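Local coordinates for protein 5'-Methylthioadenosine Nucleosidase (Arabidopsis thaliana, PDB 2H8G) that belongs to the nucleosidases of the phosphorylase superfamily, enzymes of alpha/beta fold, and holds adenine in a pocket, at residues V32-M35 with Q36-L40; P162-L165 with K166-L170. All coordinates share one frame; numbering follows the deposited sequence.

Contact 1. Residues V32-M35 with Q36-L40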
loop_
_atom_site.group_PDB
_atom_site.type_symbol
_atom_site.label_atom_id
_atom_site.label_comp_id
_atom_site.label_asym_id
_atom_site.label_seq_id
_atom_site.Cartn_x
_atom_site.Cartn_y
_atom_site.Cartn_z
ATOM N N VAL A 32 -2.108 2.583 -15.215
ATOM C CA VAL A 32 -1.433 2.891 -13.963
ATOM C C VAL A 32 -0.001 2.457 -14.243
ATOM O O VAL A 32 0.258 1.277 -14.486
ATOM C CB VAL A 32 -2.004 2.085 -12.784
ATOM C CG1 VAL A 32 -1.130 2.289 -11.555
ATOM C CG2 VAL A 32 -3.432 2.538 -12.494
ATOM N N ILE A 33 0.916 3.422 -14.247
ATOM C CA ILE A 33 2.324 3.162 -14.544
ATOM C C ILE A 33 3.206 3.763 -13.454
ATOM O O ILE A 33 3.151 4.962 -13.178
ATOM C CB ILE A 33 2.683 3.750 -15.930
ATOM C CG1 ILE A 33 1.741 3.149 -16.984
ATOM C CG2 ILE A 33 4.137 3.456 -16.277
ATOM C CD1 ILE A 33 1.966 3.647 -18.403
ATOM N N ALA A 34 4.031 2.917 -12.844
ATOM C CA ALA A 34 4.894 3.328 -11.741
ATOM C C ALA A 34 6.004 4.325 -12.048
ATOM O O ALA A 34 6.242 5.241 -11.260
ATOM C CB ALA A 34 5.499 2.098 -11.089
ATOM N N MET A 35 6.693 4.138 -13.167
ATOM C CA MET A 35 7.803 5.022 -13.529
ATOM C C MET A 35 7.464 5.943 -14.696
ATOM O O MET A 35 6.901 5.507 -15.695
ATOM C CB MET A 35 9.032 4.185 -13.886
ATOM C CG MET A 35 9.464 3.224 -12.789
ATOM S SD MET A 35 10.866 2.196 -13.290
ATOM C CE MET A 35 12.231 3.321 -12.994
ATOM N N GLN A 36 7.818 7.219 -14.570
ATOM C CA GLN A 36 7.540 8.174 -15.638
ATOM C C GLN A 36 8.205 7.702 -16.928
ATOM O O GLN A 36 7.672 7.911 -18.017
ATOM C CB GLN A 36 8.080 9.564 -15.283
ATOM C CG GLN A 36 9.584 9.711 -15.474
ATOM C CD GLN A 36 10.013 11.153 -15.697
ATOM O OE1 GLN A 36 9.471 11.850 -16.556
ATOM N NE2 GLN A 36 10.996 11.605 -14.926
ATOM N N ALA A 37 9.365 7.061 -16.794
ATOM C CA ALA A 37 10.117 6.563 -17.944
ATOM C C ALA A 37 9.376 5.452 -18.674
ATOM O O ALA A 37 9.601 5.224 -19.863
ATOM C CB ALA A 37 11.479 6.070 -17.496
ATOM N N GLU A 38 8.505 4.748 -17.958
ATOM C CA GLU A 38 7.724 3.675 -18.562
ATOM C C GLU A 38 6.518 4.291 -19.269
ATOM O O GLU A 38 6.015 3.749 -20.255
ATOM C CB GLU A 38 7.226 2.692 -17.486
ATOM C CG GLU A 38 8.317 2.000 -16.670
ATOM C CD GLU A 38 7.759 1.186 -15.498
ATOM O OE1 GLU A 38 6.882 1.699 -14.773
ATOM O OE2 GLU A 38 8.210 0.038 -15.289
ATOM N N ALA A 39 6.070 5.438 -18.763
ATOM C CA ALA A 39 4.903 6.122 -19.314
ATOM C C ALA A 39 5.185 7.064 -20.478
ATOM O O ALA A 39 4.398 7.133 -21.423
ATOM C CB ALA A 39 4.184 6.888 -18.209
ATOM N N LEU A 40 6.294 7.792 -20.410
ATOM C CA LEU A 40 6.633 8.743 -21.467
ATOM C C LEU A 40 6.524 8.179 -22.880
ATOM O O LEU A 40 5.923 8.804 -23.753
ATOM C CB LEU A 40 8.036 9.320 -21.244
ATOM C CG LEU A 40 8.172 10.299 -20.073
ATOM C CD1 LEU A 40 9.626 10.725 -19.925
ATOM C CD2 LEU A 40 7.273 11.509 -20.307
HETATM O O HOH W 1 4.535 0.343 -14.002
#
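E38 reaches back from the first turn of its helix to M35, the N-cap residue, and shows how a helix start can be sealed by a side chain from within. Its OE1 accepts a hydrogen bond from M35 N at 2.9 Å, the donor arriving 37° out of the carboxylate plane. This is the N3 half of a capping box; M35, with a thioether side chain, cannot supply the reciprocal half. CG of E38 stands anti to the carbonyl carbon (chi1 -60°), which brings the carboxylate back alongside CB and CG of M35. A water accepts a hydrogen bond from A34 N and lies 2.8 Å from E38 OE1, while OE2 is engaged by the hydroxyl of T116, a residue of the adenine pocket. M35 O takes two donors: A39 N at 3.2 Å, in the carbonyl plane, and E38 N at 2.9 Å, from above it. Q36 N turns to D88 OD1. Beside this polar network, I33 CG2 touches E38 CB at 3.4 Å, and I33 CD1 lies against A39 CB. The turn thus joins the end of strand 28-32 to helix 36-45, with I33 and A39 both resting on V76 of strand 72-78 and M35 on the loop residues D88 and V90.

Contact 2. Residues P162-L165 with K166-L170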
loop_
_atom_site.group_PDB
_atom_site.type_symbol
_atom_site.label_atom_id
_atom_site.label_comp_id
_atom_site.label_asym_id
_atom_site.label_seq_id
_atom_site.Cartn_x
_atom_site.Cartn_y
_atom_site.Cartn_z
ATOM N N PRO A 162 -9.529 -13.239 -23.591
ATOM C CA PRO A 162 -9.208 -14.307 -24.541
ATOM C C PRO A 162 -8.977 -13.855 -25.980
ATOM O O PRO A 162 -8.043 -14.320 -26.635
ATOM C CB PRO A 162 -10.400 -15.250 -24.408
ATOM C CG PRO A 162 -11.526 -14.314 -24.092
ATOM C CD PRO A 162 -10.893 -13.410 -23.057
ATOM N N ASN A 163 -9.820 -12.954 -26.475
ATOM C CA ASN A 163 -9.671 -12.475 -27.847
ATOM C C ASN A 163 -8.416 -11.632 -28.028
ATOM O O ASN A 163 -7.756 -11.699 -29.067
ATOM C CB ASN A 163 -10.903 -11.674 -28.279
ATOM C CG ASN A 163 -12.148 -12.529 -28.369
ATOM O OD1 ASN A 163 -12.106 -13.650 -28.876
ATOM N ND2 ASN A 163 -13.268 -12.000 -27.891
ATOM N N LEU A 164 -8.085 -10.836 -27.016
ATOM C CA LEU A 164 -6.894 -9.998 -27.074
ATOM C C LEU A 164 -5.669 -10.894 -27.187
ATOM O O LEU A 164 -4.778 -10.650 -27.994
ATOM C CB LEU A 164 -6.793 -9.134 -25.810
ATOM C CG LEU A 164 -5.596 -8.189 -25.645
ATOM C CD1 LEU A 164 -5.900 -7.193 -24.533
ATOM C CD2 LEU A 164 -4.333 -8.970 -25.314
ATOM N N LEU A 165 -5.643 -11.943 -26.373
ATOM C CA LEU A 165 -4.528 -12.877 -26.362
ATOM C C LEU A 165 -4.411 -13.642 -27.683
ATOM O O LEU A 165 -3.308 -13.913 -28.152
ATOM C CB LEU A 165 -4.696 -13.858 -25.197
ATOM C CG LEU A 165 -3.503 -14.734 -24.809
ATOM C CD1 LEU A 165 -2.345 -13.858 -24.370
ATOM C CD2 LEU A 165 -3.909 -15.671 -23.680
ATOM N N LYS A 166 -5.550 -13.974 -28.280
ATOM C CA LYS A 166 -5.577 -14.709 -29.543
ATOM C C LYS A 166 -5.172 -13.832 -30.733
ATOM O O LYS A 166 -4.843 -14.338 -31.810
ATOM C CB LYS A 166 -6.979 -15.288 -29.771
ATOM C CG LYS A 166 -7.138 -16.030 -31.083
ATOM C CD LYS A 166 -6.119 -17.147 -31.200
ATOM C CE LYS A 166 -6.046 -17.651 -32.626
ATOM N NZ LYS A 166 -5.684 -16.546 -33.553
ATOM N N GLU A 167 -5.198 -12.520 -30.531
ATOM C CA GLU A 167 -4.848 -11.565 -31.575
ATOM C C GLU A 167 -3.398 -11.113 -31.464
ATOM O O GLU A 167 -2.661 -11.089 -32.452
ATOM C CB GLU A 167 -5.762 -10.344 -31.480
ATOM C CG GLU A 167 -5.354 -9.172 -32.355
ATOM C CD GLU A 167 -5.939 -9.245 -33.744
ATOM O OE1 GLU A 167 -5.593 -10.182 -34.494
ATOM O OE2 GLU A 167 -6.754 -8.360 -34.083
ATOM N N LEU A 168 -2.991 -10.750 -30.251
ATOM C CA LEU A 168 -1.634 -10.278 -30.016
ATOM C C LEU A 168 -0.650 -11.396 -29.683
ATOM O O LEU A 168 0.562 -11.204 -29.758
ATOM C CB LEU A 168 -1.634 -9.236 -28.894
ATOM C CG LEU A 168 -2.263 -7.874 -29.210
ATOM C CD1 LEU A 168 -3.721 -8.028 -29.582
ATOM C CD2 LEU A 168 -2.126 -6.967 -27.999
ATOM N N ASN A 169 -1.182 -12.560 -29.320
ATOM C CA ASN A 169 -0.368 -13.724 -28.974
ATOM C C ASN A 169 0.745 -13.388 -27.990
ATOM O O ASN A 169 1.924 -13.661 -28.228
ATOM C CB ASN A 169 0.221 -14.354 -30.238
ATOM C CG ASN A 169 0.943 -15.661 -29.958
ATOM O OD1 ASN A 169 0.461 -16.502 -29.198
ATOM N ND2 ASN A 169 2.093 -15.843 -30.583
ATOM N N LEU A 170 0.358 -12.789 -26.873
ATOM C CA LEU A 170 1.320 -12.441 -25.846
ATOM C C LEU A 170 1.481 -13.654 -24.946
ATOM O O LEU A 170 0.556 -14.457 -24.811
ATOM C CB LEU A 170 0.807 -11.255 -25.023
ATOM C CG LEU A 170 0.542 -9.958 -25.793
ATOM C CD1 LEU A 170 -0.057 -8.913 -24.860
ATOM C CD2 LEU A 170 1.845 -9.453 -26.395
HETATM O O HOH W 2 -3.002 -16.815 -28.895
#
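L168 folds back over the carbonyl of L164, one helical turn earlier, and its atoms can be followed outward one by one. CB lies 3.6 Å from L164 O, and CG remains near the same oxygen. There the side chain divides: CD1 settles 3.2 Å from L164 O, whereas CD2 meets CD2 of L164 at 4.0 Å, the two leucines crossing at a slant. With CG beside the backbone N (chi1 -70°), the branch point is carried back along the helix toward this carbonyl. The oxygen itself is gripped twice. L168 N approaches at 2.9 Å in a nearly straight bond (172° at the hydrogen), and E167 N comes from above the carbonyl plane.

Further along, L165 sends CD1 to within 3.0 Å of L170 O, a tight approach of a methyl to a carbonyl oxygen, and the same methyl brushes L170 CB. L170 CD1 also comes near CD2 of L164, so L170, beyond the helix, packs back on L164 and L165, one turn and more before it. L165 O accepts a weak bond from N169 N at 2.8 Å and a water at 3.0 Å; that water has a weak second bond to N169 OD1. Outside the segment, N163 ND2 bonds to D266 O, while L164 packs on F258 and L132, and L168 on V255.

N169 takes a positive phi (48°), and the chain thereby leaves the helix. This is a helix C-terminus ended by a residue of left-handed conformation, with a leucine on each side of it. From here the chain leads directly into strand 171-177, which lies parallel to strand 130-138 in the mixed sheet of this alpha/beta fold.

Contacts 1 and 2 illustrate a helix start and a helix end, on two different helices of one alpha/beta fold. Contact 1 comes first along the chain, where strand 28-32 gives way to helix 36-45; contact 2 follows much later, where helix 162-168 gives way to strand 171-177. Their centres are 24 Å apart and their nearest atoms about 14 Å, so they do not touch. Both adjoining strands belong to the same mixed sheet, in the phosphorylase superfamily part of the chain. Contact 1, partly buried, lies beside the adenine pocket: the side chain of E38 is about 6 Å from adenine and tied to the pocket through T116. Contact 2 is a peripheral helix end, against helix 233-259.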